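Local coordinates for pumilio homolog 23 (Arabidopsis thaliana, PDB 5WZJ), which recognises a sequence of 18S ribosomal RNA through a curved array of pumilio repeats and probably regulates translation and mRNA stability, at residues A[470-473]-A[474-478]; A[430-433]-A[434-438]; A[66-69]-A[70-74]; A[88-91]-A[92-96]; A[267-270]-A[271-275]. All blocks are in the same frame, centred on the assembly; numbering follows the deposited sequence.

All five contacts are local, each within one continuous run of chain, so none encloses a long loop; they follow in series without nesting or crossing. From the N terminus, contact 3 is an RNA-reading helix of the first pumilio repeat. Contact 4 begins a short helix of the second repeat, its centre about 17 Å from that of contact 3. Contact 5 starts the helix that leads into the fifth repeat, about 17 Å from the RNA at its nearest atom. Contacts 2 and 1 come last, on helices 427-436 and 468-477, which pack through Val471 against Cys430 and Leu433. Both meet A3 of chain B, contact 1 also G2; contacts 1 and 3 are about 50 Å apart between centres.

Contact 1: residues A[470-473]-A[474-478]; sequences RVIE and AFLAS. With nucleotides of chain B.
Ala474 N donates to Arg470 O at 3.0 Å, and Phe475 to Val471, Leu476 to Ile472 and Ala477 to Glu473 repeat the i to i+4 pattern through the last turns of helix 468-477. Ser478 leaves the helix, and its OG, together with its own N, binds Phe475 O. On the protein side Ile472 CG2 meets Leu476 CD1 at 4.2 Å, while the Phe475 ring turns away toward helices 445-453 and 482-490.

The two side chains directed at RNA divide the work. Glu473 extends beyond CG, chi2 166°, and sets its carboxylate against the Watson-Crick edge of G2 of chain B: N1 donates to OE1 at 2.8 Å, nearly straight at 165°, and N2 to OE2 at 2.8 Å. Each oxygen has a second partner, Lys511 for OE1 and Thr508 for OE2, which probably hold the carboxylate in its rotation. Arg470 bends at chi2 (-70°) and slides its guanidinium between two bases, G2 C5 lying 3.3 Å above one face and N6 of A3 of chain B over the opposite one. Its NH2 also makes a weak bond to A3 N7, and its CB packs on the amide of Gln434. An alanine here removes the guanidinium, and G2 and A3 would probably lose the group stacked between them, A3 N7 its weak donor.

Two donors of guanine meeting two carboxylate oxygens is the guanine-reading pattern of pumilio repeats. Lys511 probably offsets the carboxylate charge, and the pairing is one that adenine, whose N1 is an acceptor and which has no amino group at C2, would probably not match.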
# COMPACT_ATOMS: atom_id res chain seq x y z
N ARG A 470 -9.11 -14.68 -8.12
CA ARG A 470 -8.28 -14.86 -6.92
C ARG A 470 -8.97 -15.75 -5.88
O ARG A 470 -8.30 -16.49 -5.16
CB ARG A 470 -7.95 -13.50 -6.30
CG ARG A 470 -7.28 -12.54 -7.28
CD ARG A 470 -5.87 -12.99 -7.62
NE ARG A 470 -5.07 -11.84 -8.05
CZ ARG A 470 -3.77 -11.71 -7.84
NH1 ARG A 470 -3.09 -12.65 -7.21
NH2 ARG A 470 -3.15 -10.61 -8.26
N VAL A 471 -10.29 -15.66 -5.78
CA VAL A 471 -11.02 -16.52 -4.83
C VAL A 471 -10.87 -17.98 -5.24
O VAL A 471 -10.52 -18.84 -4.41
CB VAL A 471 -12.50 -16.10 -4.74
CG1 VAL A 471 -13.26 -17.00 -3.76
CG2 VAL A 471 -12.61 -14.63 -4.28
N ILE A 472 -11.13 -18.28 -6.52
CA ILE A 472 -10.98 -19.65 -7.02
C ILE A 472 -9.57 -20.17 -6.78
O ILE A 472 -9.37 -21.31 -6.34
CB ILE A 472 -11.37 -19.70 -8.51
CG1 ILE A 472 -12.89 -19.50 -8.65
CG2 ILE A 472 -10.94 -21.03 -9.15
CD1 ILE A 472 -13.35 -19.42 -10.08
N GLU A 473 -8.55 -19.33 -7.03
CA GLU A 473 -7.17 -19.78 -6.87
C GLU A 473 -6.84 -20.04 -5.41
O GLU A 473 -6.10 -20.98 -5.09
CB GLU A 473 -6.20 -18.75 -7.47
CG GLU A 473 -6.23 -18.74 -9.00
CD GLU A 473 -5.53 -17.53 -9.60
OE1 GLU A 473 -4.68 -16.91 -8.92
OE2 GLU A 473 -5.86 -17.18 -10.75
N ALA A 474 -7.38 -19.23 -4.50
CA ALA A 474 -7.17 -19.49 -3.08
C ALA A 474 -7.82 -20.81 -2.66
O ALA A 474 -7.24 -21.57 -1.88
CB ALA A 474 -7.71 -18.32 -2.24
N PHE A 475 -9.02 -21.09 -3.18
CA PHE A 475 -9.65 -22.39 -2.92
C PHE A 475 -8.80 -23.54 -3.47
O PHE A 475 -8.62 -24.55 -2.79
CB PHE A 475 -11.05 -22.43 -3.54
CG PHE A 475 -11.62 -23.82 -3.66
CD1 PHE A 475 -12.07 -24.50 -2.54
CD2 PHE A 475 -11.77 -24.42 -4.91
CE1 PHE A 475 -12.62 -25.78 -2.66
CE2 PHE A 475 -12.33 -25.69 -5.03
CZ PHE A 475 -12.74 -26.37 -3.90
N LEU A 476 -8.29 -23.40 -4.69
CA LEU A 476 -7.45 -24.45 -5.27
C LEU A 476 -6.19 -24.69 -4.44
O LEU A 476 -5.68 -25.83 -4.40
CB LEU A 476 -7.08 -24.08 -6.71
CG LEU A 476 -8.28 -24.14 -7.67
CD1 LEU A 476 -7.81 -23.87 -9.09
CD2 LEU A 476 -8.95 -25.51 -7.61
N ALA A 477 -5.68 -23.66 -3.76
CA ALA A 477 -4.52 -23.82 -2.89
C ALA A 477 -4.89 -24.22 -1.47
O ALA A 477 -3.98 -24.46 -0.67
CB ALA A 477 -3.72 -22.51 -2.84
N SER A 478 -6.17 -24.29 -1.12
CA SER A 478 -6.58 -24.59 0.24
C SER A 478 -6.35 -26.07 0.54
O SER A 478 -5.95 -26.85 -0.32
CB SER A 478 -8.06 -24.24 0.44
OG SER A 478 -8.88 -25.16 -0.26
P G B 2 1.17 -7.66 -14.29
OP1 G B 2 1.19 -6.17 -14.34
OP2 G B 2 2.18 -8.40 -13.49
O5' G B 2 -0.28 -8.06 -13.76
C5' G B 2 -1.42 -7.93 -14.60
C4' G B 2 -2.66 -8.41 -13.88
O4' G B 2 -2.59 -9.83 -13.65
C3' G B 2 -2.91 -7.81 -12.51
O3' G B 2 -3.57 -6.56 -12.63
C2' G B 2 -3.74 -8.88 -11.79
O2' G B 2 -5.13 -8.64 -11.98
C1' G B 2 -3.35 -10.17 -12.52
N9 G B 2 -2.62 -11.15 -11.70
C8 G B 2 -1.32 -11.15 -11.21
N7 G B 2 -1.03 -12.23 -10.53
C5 G B 2 -2.21 -12.99 -10.57
C6 G B 2 -2.53 -14.26 -10.01
O6 G B 2 -1.82 -15.00 -9.34
N1 G B 2 -3.84 -14.63 -10.30
C2 G B 2 -4.74 -13.89 -11.03
N2 G B 2 -5.95 -14.42 -11.21
N3 G B 2 -4.45 -12.71 -11.56
C4 G B 2 -3.18 -12.33 -11.29
P A B 3 -3.56 -5.47 -11.46
OP1 A B 3 -3.39 -4.15 -12.13
OP2 A B 3 -2.62 -5.89 -10.38
O5' A B 3 -5.05 -5.52 -10.89
C5' A B 3 -6.16 -5.26 -11.73
C4' A B 3 -7.47 -5.45 -10.99
O4' A B 3 -7.61 -6.85 -10.63
C3' A B 3 -7.60 -4.71 -9.67
O3' A B 3 -8.01 -3.36 -9.84
C2' A B 3 -8.61 -5.56 -8.89
O2' A B 3 -9.94 -5.27 -9.29
C1' A B 3 -8.26 -6.96 -9.38
N9 A B 3 -7.36 -7.68 -8.45
C8 A B 3 -6.04 -8.03 -8.66
N7 A B 3 -5.53 -8.71 -7.65
C5 A B 3 -6.58 -8.81 -6.74
C6 A B 3 -6.70 -9.41 -5.47
N6 A B 3 -5.70 -10.05 -4.86
N1 A B 3 -7.90 -9.35 -4.84
C2 A B 3 -8.92 -8.71 -5.43
N3 A B 3 -8.93 -8.11 -6.62
C4 A B 3 -7.72 -8.19 -7.22

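Contact 2: residues A[430-433]-A[434-438]; sequences CLIL and QGIFK. With nucleotides of chain B.
Gln434 N donates to Cys430 O at 2.9 Å, the first of four i to i+4 backbone bonds that run to the end of helix 427-436, the last from Phe437 N just beyond it. The same carbonyl oxygen also takes a weak bond from Gln434 NE2, so NE2 meets its own helix as well as the base.

Base recognition uses that amide. The Gln434 chain is extended beyond CG, chi2 165°, and brings NE2 to N1 of A3 of chain B at 3.0 Å, almost straight at 170°. Beside it, A3 N6 gives a weak bond to OE1 at 3.3 Å. NE2 thus serves two acceptors, which probably limits rotation of the amide.

Leu431 CD2 makes van der Waals contact beside the NE2-N1 bond, 3.5 Å from A3 N1, the leucine running obliquely across the glutamine. The apolar pair is Ile432 CG2 with Ile436 CG1 at 4.2 Å. Leu433 packs on helix 398-403, and Phe437 on helix 445-453.

A glutamate in place of Gln434 would probably leave A3 N1 without its donor and Cys430 O without the weak side-chain bond, a carboxylate oxygen turned against both. One donor and one acceptor facing N1 and N6 match the Watson-Crick edge of adenine, as in other pumilio proteins. Guanine presents the reverse polarity, and Cys430 O, which takes NE2, probably disfavours the turned amide that would suit it.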
# COMPACT_ATOMS: atom_id res chain seq x y z
N CYS A 430 -13.96 -10.24 -2.08
CA CYS A 430 -13.08 -11.26 -2.64
C CYS A 430 -11.79 -11.41 -1.83
O CYS A 430 -11.26 -12.52 -1.74
CB CYS A 430 -12.79 -10.94 -4.10
SG CYS A 430 -14.21 -11.17 -5.19
N LEU A 431 -11.30 -10.33 -1.22
CA LEU A 431 -10.15 -10.46 -0.33
C LEU A 431 -10.50 -11.23 0.94
O LEU A 431 -9.70 -12.05 1.41
CB LEU A 431 -9.57 -9.07 0.03
CG LEU A 431 -8.86 -8.32 -1.10
CD1 LEU A 431 -8.68 -6.83 -0.73
CD2 LEU A 431 -7.50 -8.95 -1.43
N ILE A 432 -11.68 -10.97 1.51
CA ILE A 432 -12.15 -11.77 2.64
C ILE A 432 -12.14 -13.25 2.28
O ILE A 432 -11.62 -14.09 3.02
CB ILE A 432 -13.56 -11.31 3.07
CG1 ILE A 432 -13.50 -9.91 3.67
CG2 ILE A 432 -14.17 -12.29 4.08
CD1 ILE A 432 -14.86 -9.30 3.96
N LEU A 433 -12.67 -13.57 1.09
CA LEU A 433 -12.76 -14.96 0.65
C LEU A 433 -11.37 -15.57 0.44
O LEU A 433 -11.15 -16.74 0.74
CB LEU A 433 -13.58 -15.03 -0.64
CG LEU A 433 -15.09 -14.80 -0.46
CD1 LEU A 433 -15.76 -14.53 -1.80
CD2 LEU A 433 -15.72 -16.04 0.20
N GLN A 434 -10.43 -14.78 -0.09
CA GLN A 434 -9.05 -15.25 -0.20
C GLN A 434 -8.49 -15.61 1.16
O GLN A 434 -7.78 -16.61 1.30
CB GLN A 434 -8.18 -14.18 -0.87
CG GLN A 434 -8.51 -14.00 -2.36
CD GLN A 434 -7.94 -12.73 -2.93
OE1 GLN A 434 -6.72 -12.57 -2.99
NE2 GLN A 434 -8.80 -11.83 -3.35
N GLY A 435 -8.80 -14.80 2.18
CA GLY A 435 -8.36 -15.14 3.53
C GLY A 435 -9.10 -16.34 4.10
O GLY A 435 -8.50 -17.17 4.78
N ILE A 436 -10.41 -16.44 3.83
CA ILE A 436 -11.20 -17.59 4.27
C ILE A 436 -10.55 -18.89 3.83
O ILE A 436 -10.39 -19.83 4.62
CB ILE A 436 -12.65 -17.47 3.74
CG1 ILE A 436 -13.42 -16.40 4.52
CG2 ILE A 436 -13.38 -18.84 3.77
CD1 ILE A 436 -13.80 -16.84 5.92
N PHE A 437 -10.12 -18.96 2.57
CA PHE A 437 -9.63 -20.23 2.06
C PHE A 437 -8.22 -20.55 2.53
O PHE A 437 -7.68 -21.59 2.15
CB PHE A 437 -9.75 -20.27 0.53
CG PHE A 437 -11.18 -20.49 0.08
CD1 PHE A 437 -11.84 -21.66 0.44
CD2 PHE A 437 -11.87 -19.51 -0.61
CE1 PHE A 437 -13.17 -21.87 0.08
CE2 PHE A 437 -13.21 -19.71 -0.98
CZ PHE A 437 -13.86 -20.89 -0.63
N LYS A 438 -7.63 -19.72 3.38
CA LYS A 438 -6.39 -20.09 4.04
C LYS A 438 -6.61 -20.76 5.39
O LYS A 438 -5.67 -21.34 5.94
CB LYS A 438 -5.49 -18.85 4.19
CG LYS A 438 -4.87 -18.43 2.85
CD LYS A 438 -4.20 -17.07 2.92
CE LYS A 438 -3.06 -17.07 3.92
NZ LYS A 438 -2.62 -15.68 4.25
P A B 3 -3.56 -5.47 -11.46
OP1 A B 3 -3.39 -4.15 -12.13
OP2 A B 3 -2.62 -5.89 -10.38
O5' A B 3 -5.05 -5.52 -10.89
C5' A B 3 -6.16 -5.26 -11.73
C4' A B 3 -7.47 -5.45 -10.99
O4' A B 3 -7.61 -6.85 -10.63
C3' A B 3 -7.60 -4.71 -9.67
O3' A B 3 -8.01 -3.36 -9.84
C2' A B 3 -8.61 -5.56 -8.89
O2' A B 3 -9.94 -5.27 -9.29
C1' A B 3 -8.26 -6.96 -9.38
N9 A B 3 -7.36 -7.68 -8.45
C8 A B 3 -6.04 -8.03 -8.66
N7 A B 3 -5.53 -8.71 -7.65
C5 A B 3 -6.58 -8.81 -6.74
C6 A B 3 -6.70 -9.41 -5.47
N6 A B 3 -5.70 -10.05 -4.86
N1 A B 3 -7.90 -9.35 -4.84
C2 A B 3 -8.92 -8.71 -5.43
N3 A B 3 -8.93 -8.11 -6.62
C4 A B 3 -7.72 -8.19 -7.22

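Contact 3: residues A[66-69]-A[70-74]; sequences HVLQ and TLLEG. With nucleotides of chain B.
His66 O is gripped twice by Thr70, whose backbone N and OG1 both donate at 3.3 Å, reaching the oxygen from opposite faces of its carbonyl plane. OG1 is brought there by standing beside the backbone N, chi1 -57°. A second doubly gripped oxygen is Gln69 OE1, which accepts from N1 of G11 of chain B at 2.8 Å and from its N2 at 3.0 Å. The Gln69 chain runs out straight from CG, chi2 -174°. N1 and N2, both donors, call for the amide oxygen, and NE2 turns to Ser106, which also binds Glu73.

Helix 64-74 belongs to the first pumilio repeat and presents its RNA-reading residues, one turn apart, to the bound strand. His66 lays one ring face against G11, with N2 3.4 Å above the plane over the ring centre and CE1 3.2 Å from C2.

Behind these, on the side facing the protein, Val67 CG1 approaches Leu71 CG at 4.3 Å, and Leu68 CG meets Leu72 CD1 at 4.2 Å. Leu71 goes on to helix 17-31, and Leu72 to helices 77-87 and 100-112.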
# COMPACT_ATOMS: atom_id res chain seq x y z
N HIS A 66 11.81 25.57 -13.64
CA HIS A 66 11.92 24.33 -14.39
C HIS A 66 13.33 24.13 -14.95
O HIS A 66 13.84 23.01 -14.95
CB HIS A 66 10.88 24.32 -15.52
CG HIS A 66 9.46 24.31 -15.03
ND1 HIS A 66 8.74 23.14 -14.86
CD2 HIS A 66 8.65 25.32 -14.62
CE1 HIS A 66 7.54 23.44 -14.39
NE2 HIS A 66 7.46 24.75 -14.22
N VAL A 67 13.96 25.21 -15.42
CA VAL A 67 15.34 25.10 -15.90
C VAL A 67 16.27 24.74 -14.74
O VAL A 67 17.15 23.88 -14.88
CB VAL A 67 15.78 26.40 -16.58
CG1 VAL A 67 17.23 26.31 -17.03
CG2 VAL A 67 14.86 26.71 -17.77
N LEU A 68 16.06 25.36 -13.58
CA LEU A 68 16.92 25.08 -12.43
C LEU A 68 16.80 23.62 -12.01
O LEU A 68 17.80 23.00 -11.64
CB LEU A 68 16.56 26.04 -11.29
CG LEU A 68 17.41 26.05 -10.02
CD1 LEU A 68 18.91 26.13 -10.34
CD2 LEU A 68 16.99 27.21 -9.12
N GLN A 69 15.60 23.04 -12.11
CA GLN A 69 15.45 21.61 -11.86
C GLN A 69 16.35 20.79 -12.77
O GLN A 69 17.02 19.84 -12.33
CB GLN A 69 14.00 21.16 -12.07
CG GLN A 69 13.03 21.59 -10.99
CD GLN A 69 11.67 20.99 -11.21
OE1 GLN A 69 10.79 21.62 -11.80
NE2 GLN A 69 11.48 19.76 -10.76
N THR A 70 16.34 21.12 -14.07
CA THR A 70 17.20 20.43 -15.03
C THR A 70 18.67 20.57 -14.65
O THR A 70 19.41 19.59 -14.68
CB THR A 70 16.95 21.00 -16.43
OG1 THR A 70 15.56 20.86 -16.76
CG2 THR A 70 17.80 20.25 -17.47
N LEU A 71 19.09 21.78 -14.27
CA LEU A 71 20.49 21.99 -13.88
C LEU A 71 20.86 21.15 -12.65
O LEU A 71 21.95 20.56 -12.59
CB LEU A 71 20.73 23.47 -13.60
CG LEU A 71 20.39 24.41 -14.76
CD1 LEU A 71 20.65 25.83 -14.35
CD2 LEU A 71 21.21 24.05 -16.00
N LEU A 72 19.98 21.10 -11.66
CA LEU A 72 20.33 20.40 -10.42
C LEU A 72 20.42 18.90 -10.64
O LEU A 72 21.25 18.23 -10.02
CB LEU A 72 19.30 20.72 -9.33
CG LEU A 72 19.38 22.15 -8.79
CD1 LEU A 72 18.16 22.49 -7.94
CD2 LEU A 72 20.65 22.32 -7.97
N GLU A 73 19.58 18.34 -11.51
CA GLU A 73 19.62 16.92 -11.79
C GLU A 73 20.68 16.55 -12.82
O GLU A 73 20.96 15.36 -13.01
CB GLU A 73 18.24 16.42 -12.25
CG GLU A 73 17.15 16.41 -11.11
CD GLU A 73 15.69 16.45 -11.63
OE1 GLU A 73 14.73 16.49 -10.80
OE2 GLU A 73 15.49 16.46 -12.88
N GLY A 74 21.30 17.52 -13.48
CA GLY A 74 22.30 17.23 -14.49
C GLY A 74 23.72 17.51 -14.06
O GLY A 74 24.68 17.11 -14.73
P G B 11 -0.66 24.03 -7.32
OP1 G B 11 -1.01 24.70 -6.04
OP2 G B 11 -1.72 23.66 -8.29
O5' G B 11 0.39 25.01 -8.00
C5' G B 11 0.71 24.94 -9.38
C4' G B 11 2.00 25.68 -9.63
O4' G B 11 3.11 24.77 -9.39
C3' G B 11 2.20 26.24 -11.04
O3' G B 11 3.01 27.42 -10.98
C2' G B 11 3.01 25.14 -11.70
O2' G B 11 3.75 25.58 -12.82
C1' G B 11 3.92 24.71 -10.54
N9 G B 11 4.44 23.35 -10.71
C8 G B 11 3.72 22.17 -10.76
N7 G B 11 4.48 21.12 -11.00
C5 G B 11 5.77 21.64 -11.12
C6 G B 11 7.01 21.00 -11.37
O6 G B 11 7.21 19.79 -11.55
N1 G B 11 8.07 21.91 -11.43
C2 G B 11 7.95 23.27 -11.24
N2 G B 11 9.09 24.00 -11.31
N3 G B 11 6.80 23.89 -10.99
C4 G B 11 5.76 23.02 -10.95

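Contact 4: residues A[88-91]-A[92-96]; sequences ASVF and PAIAM
Phe91 O receives Ala95 N at 2.7 Å, and Val90 O receives Ile94 N at 2.9 Å. These two bonds close the first turn of helix 91-95. Side chains follow the same spacing. Val90 CG2 touches Ile94 CD1 at 3.9 Å. The methyl is put there by occupying the crowded position between backbone N and carbonyl carbon, while CG1 stands anti to the carbonyl, chi1 -61°. Phe91 brings CE1 to Ala95 CB at 4.1 Å, the methyl lying obliquely to the ring.

Val90 is the N-cap residue of this part of the second pumilio repeat, a short helix that follows helix 77-87 after the three-residue link 88-90. Pro92 stands in the first turn, where a missing N-H costs no helical hydrogen bond. One residue on, Ala93 N donates to a water at 3.2 Å, which in turn gives a weak bond to Ser89 O, so solvent joins the loop to the helix start. Phe91 N donates to Ala88 O at 3.1 Å in the link between the two helices.

Farther out, the turn is packed between the first and third repeats. Phe91 has its CG anti to the backbone N, chi1 -173°, which directs the ring in among Ile131 and Ile135 of helix 121-137 and Val151 of helix 146-160. Ala95 also meets Val151, and Met142 beside it. Toward the first repeat, Ile94 packs on Tyr56 and Ala59 of helix 55-59.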
# COMPACT_ATOMS: atom_id res chain seq x y z
N ALA A 88 21.00 27.63 1.48
CA ALA A 88 20.43 27.06 2.70
C ALA A 88 19.61 28.08 3.47
O ALA A 88 18.55 27.76 4.01
CB ALA A 88 21.54 26.48 3.59
N SER A 89 20.07 29.34 3.52
CA SER A 89 19.37 30.33 4.33
C SER A 89 18.00 30.68 3.75
O SER A 89 17.17 31.25 4.47
CB SER A 89 20.23 31.58 4.48
OG SER A 89 20.42 32.23 3.24
N VAL A 90 17.75 30.36 2.48
CA VAL A 90 16.44 30.60 1.89
C VAL A 90 15.74 29.30 1.52
O VAL A 90 14.67 29.33 0.91
CB VAL A 90 16.53 31.54 0.67
CG1 VAL A 90 17.09 32.90 1.10
CG2 VAL A 90 17.40 30.93 -0.42
N PHE A 91 16.32 28.16 1.89
CA PHE A 91 15.72 26.88 1.54
C PHE A 91 14.28 26.74 2.04
O PHE A 91 13.43 26.28 1.24
CB PHE A 91 16.60 25.74 2.06
CG PHE A 91 16.14 24.37 1.62
CD1 PHE A 91 15.21 23.67 2.35
CD2 PHE A 91 16.68 23.79 0.49
CE1 PHE A 91 14.79 22.41 1.95
CE2 PHE A 91 16.27 22.54 0.07
CZ PHE A 91 15.33 21.84 0.80
N PRO A 92 13.92 27.12 3.28
CA PRO A 92 12.50 27.00 3.68
C PRO A 92 11.55 27.81 2.83
O PRO A 92 10.47 27.32 2.50
CB PRO A 92 12.51 27.48 5.14
CG PRO A 92 13.90 27.22 5.61
CD PRO A 92 14.77 27.53 4.41
N ALA A 93 11.93 29.04 2.46
CA ALA A 93 11.09 29.83 1.56
C ALA A 93 11.01 29.20 0.17
O ALA A 93 9.94 29.19 -0.46
CB ALA A 93 11.61 31.26 1.48
N ILE A 94 12.12 28.69 -0.34
CA ILE A 94 12.07 27.97 -1.62
C ILE A 94 11.13 26.77 -1.50
O ILE A 94 10.23 26.57 -2.33
CB ILE A 94 13.48 27.54 -2.07
CG1 ILE A 94 14.30 28.76 -2.53
CG2 ILE A 94 13.37 26.50 -3.22
CD1 ILE A 94 15.76 28.44 -2.86
N ALA A 95 11.32 25.98 -0.45
CA ALA A 95 10.57 24.74 -0.28
C ALA A 95 9.07 24.97 -0.09
O ALA A 95 8.28 24.07 -0.40
CB ALA A 95 11.14 23.96 0.91
N MET A 96 8.66 26.13 0.39
CA MET A 96 7.24 26.40 0.61
C MET A 96 6.60 27.12 -0.56
O MET A 96 5.43 27.51 -0.48
CB MET A 96 7.05 27.20 1.90
CG MET A 96 7.39 26.37 3.14
SD MET A 96 7.65 27.37 4.64
CE MET A 96 6.03 28.01 4.91
O HOH W 1 13.85 30.80 4.24

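Contact 5: residues A[267-270]-A[271-275]; sequences FHIE and TNVAK
Ile269 CG2 presses on Ala274, 3.6 Å from its N and the same from its CB. The branch gets there because CG2 is anti to the backbone N while CG1 stands anti to the carbonyl carbon, chi1 -55°; the same methyl also brushes Val273 CB at 4.4 Å. Glu270 bends at chi2 (147°) and runs alongside Asn272, both side chains pointing the same way with carboxylate and amide planes 18° apart. Their oxygens, Glu270 OE1 and Asn272 OD1, are 3.8 Å apart. OD1 takes a weak bond from Val273 N at 3.0 Å, made possible by the Asn272 CG lying between backbone N and carbonyl carbon. OD1 also rests 3.5 Å from Glu270 CB.

Glu270 is the N-cap residue of helix 271-279, and its carbonyl oxygen accepts from Ala274 N at 2.9 Å in the first helical turn. Ile269, just before the cap, meeting Ala274 five residues on is the pairing of a hydrophobic staple, which here starts the helix that enters the fifth pumilio repeat.

Val273 CG2 faces Glu270 OE1 at 4.2 Å, where the two side chains cross. Beneath, Ile269 and Val273 both reach Cys257 of the preceding loop, and Glu304 of helix 299-310 holds Ile269 N.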
# COMPACT_ATOMS: atom_id res chain seq x y z
N PHE A 267 6.08 3.83 29.31
CA PHE A 267 5.09 4.53 28.50
C PHE A 267 3.70 4.32 29.08
O PHE A 267 3.21 3.19 29.17
CB PHE A 267 5.15 4.04 27.05
CG PHE A 267 4.04 4.56 26.19
CD1 PHE A 267 4.12 5.82 25.62
CD2 PHE A 267 2.91 3.80 25.94
CE1 PHE A 267 3.10 6.32 24.82
CE2 PHE A 267 1.89 4.29 25.15
CZ PHE A 267 1.98 5.55 24.58
N HIS A 268 3.03 5.42 29.43
CA HIS A 268 1.74 5.38 30.07
C HIS A 268 0.89 6.49 29.48
O HIS A 268 1.37 7.61 29.30
CB HIS A 268 1.90 5.53 31.60
CG HIS A 268 0.63 5.39 32.38
ND1 HIS A 268 -0.05 6.47 32.91
CD2 HIS A 268 -0.08 4.29 32.75
CE1 HIS A 268 -1.12 6.04 33.55
NE2 HIS A 268 -1.16 4.73 33.47
N ILE A 269 -0.37 6.19 29.16
CA ILE A 269 -1.30 7.19 28.67
C ILE A 269 -2.28 7.49 29.80
O ILE A 269 -3.16 6.68 30.10
CB ILE A 269 -2.06 6.72 27.41
CG1 ILE A 269 -1.10 6.30 26.31
CG2 ILE A 269 -2.99 7.82 26.92
CD1 ILE A 269 -1.82 5.63 25.14
N GLU A 270 -2.12 8.66 30.42
CA GLU A 270 -3.03 9.12 31.47
C GLU A 270 -4.45 9.27 30.92
O GLU A 270 -4.66 9.49 29.72
CB GLU A 270 -2.58 10.45 32.06
CG GLU A 270 -1.22 10.43 32.72
CD GLU A 270 -0.48 11.76 32.56
OE1 GLU A 270 -1.14 12.76 32.19
OE2 GLU A 270 0.75 11.80 32.79
N THR A 271 -5.42 9.21 31.83
CA THR A 271 -6.83 9.12 31.46
C THR A 271 -7.29 10.32 30.64
O THR A 271 -8.04 10.16 29.67
CB THR A 271 -7.66 8.98 32.74
OG1 THR A 271 -7.29 7.77 33.40
CG2 THR A 271 -9.14 8.94 32.42
N ASN A 272 -6.87 11.53 31.01
CA ASN A 272 -7.33 12.71 30.28
C ASN A 272 -6.71 12.79 28.89
O ASN A 272 -7.38 13.20 27.93
CB ASN A 272 -7.04 13.99 31.09
CG ASN A 272 -5.57 14.12 31.47
OD1 ASN A 272 -4.84 13.12 31.56
ND2 ASN A 272 -5.12 15.35 31.70
N VAL A 273 -5.44 12.41 28.74
CA VAL A 273 -4.84 12.39 27.41
C VAL A 273 -5.48 11.31 26.55
O VAL A 273 -5.74 11.52 25.36
CB VAL A 273 -3.32 12.21 27.51
CG1 VAL A 273 -2.71 12.20 26.12
CG2 VAL A 273 -2.70 13.32 28.35
N ALA A 274 -5.75 10.14 27.13
CA ALA A 274 -6.42 9.08 26.37
C ALA A 274 -7.76 9.55 25.82
O ALA A 274 -8.11 9.26 24.67
CB ALA A 274 -6.61 7.85 27.24
N LYS A 275 -8.52 10.30 26.63
CA LYS A 275 -9.77 10.87 26.17
C LYS A 275 -9.57 11.81 24.97
O LYS A 275 -10.32 11.75 23.99
CB LYS A 275 -10.43 11.62 27.33
CG LYS A 275 -11.91 11.93 27.16
CD LYS A 275 -12.57 12.13 28.54
CE LYS A 275 -14.08 12.32 28.43
NZ LYS A 275 -14.47 13.70 28.04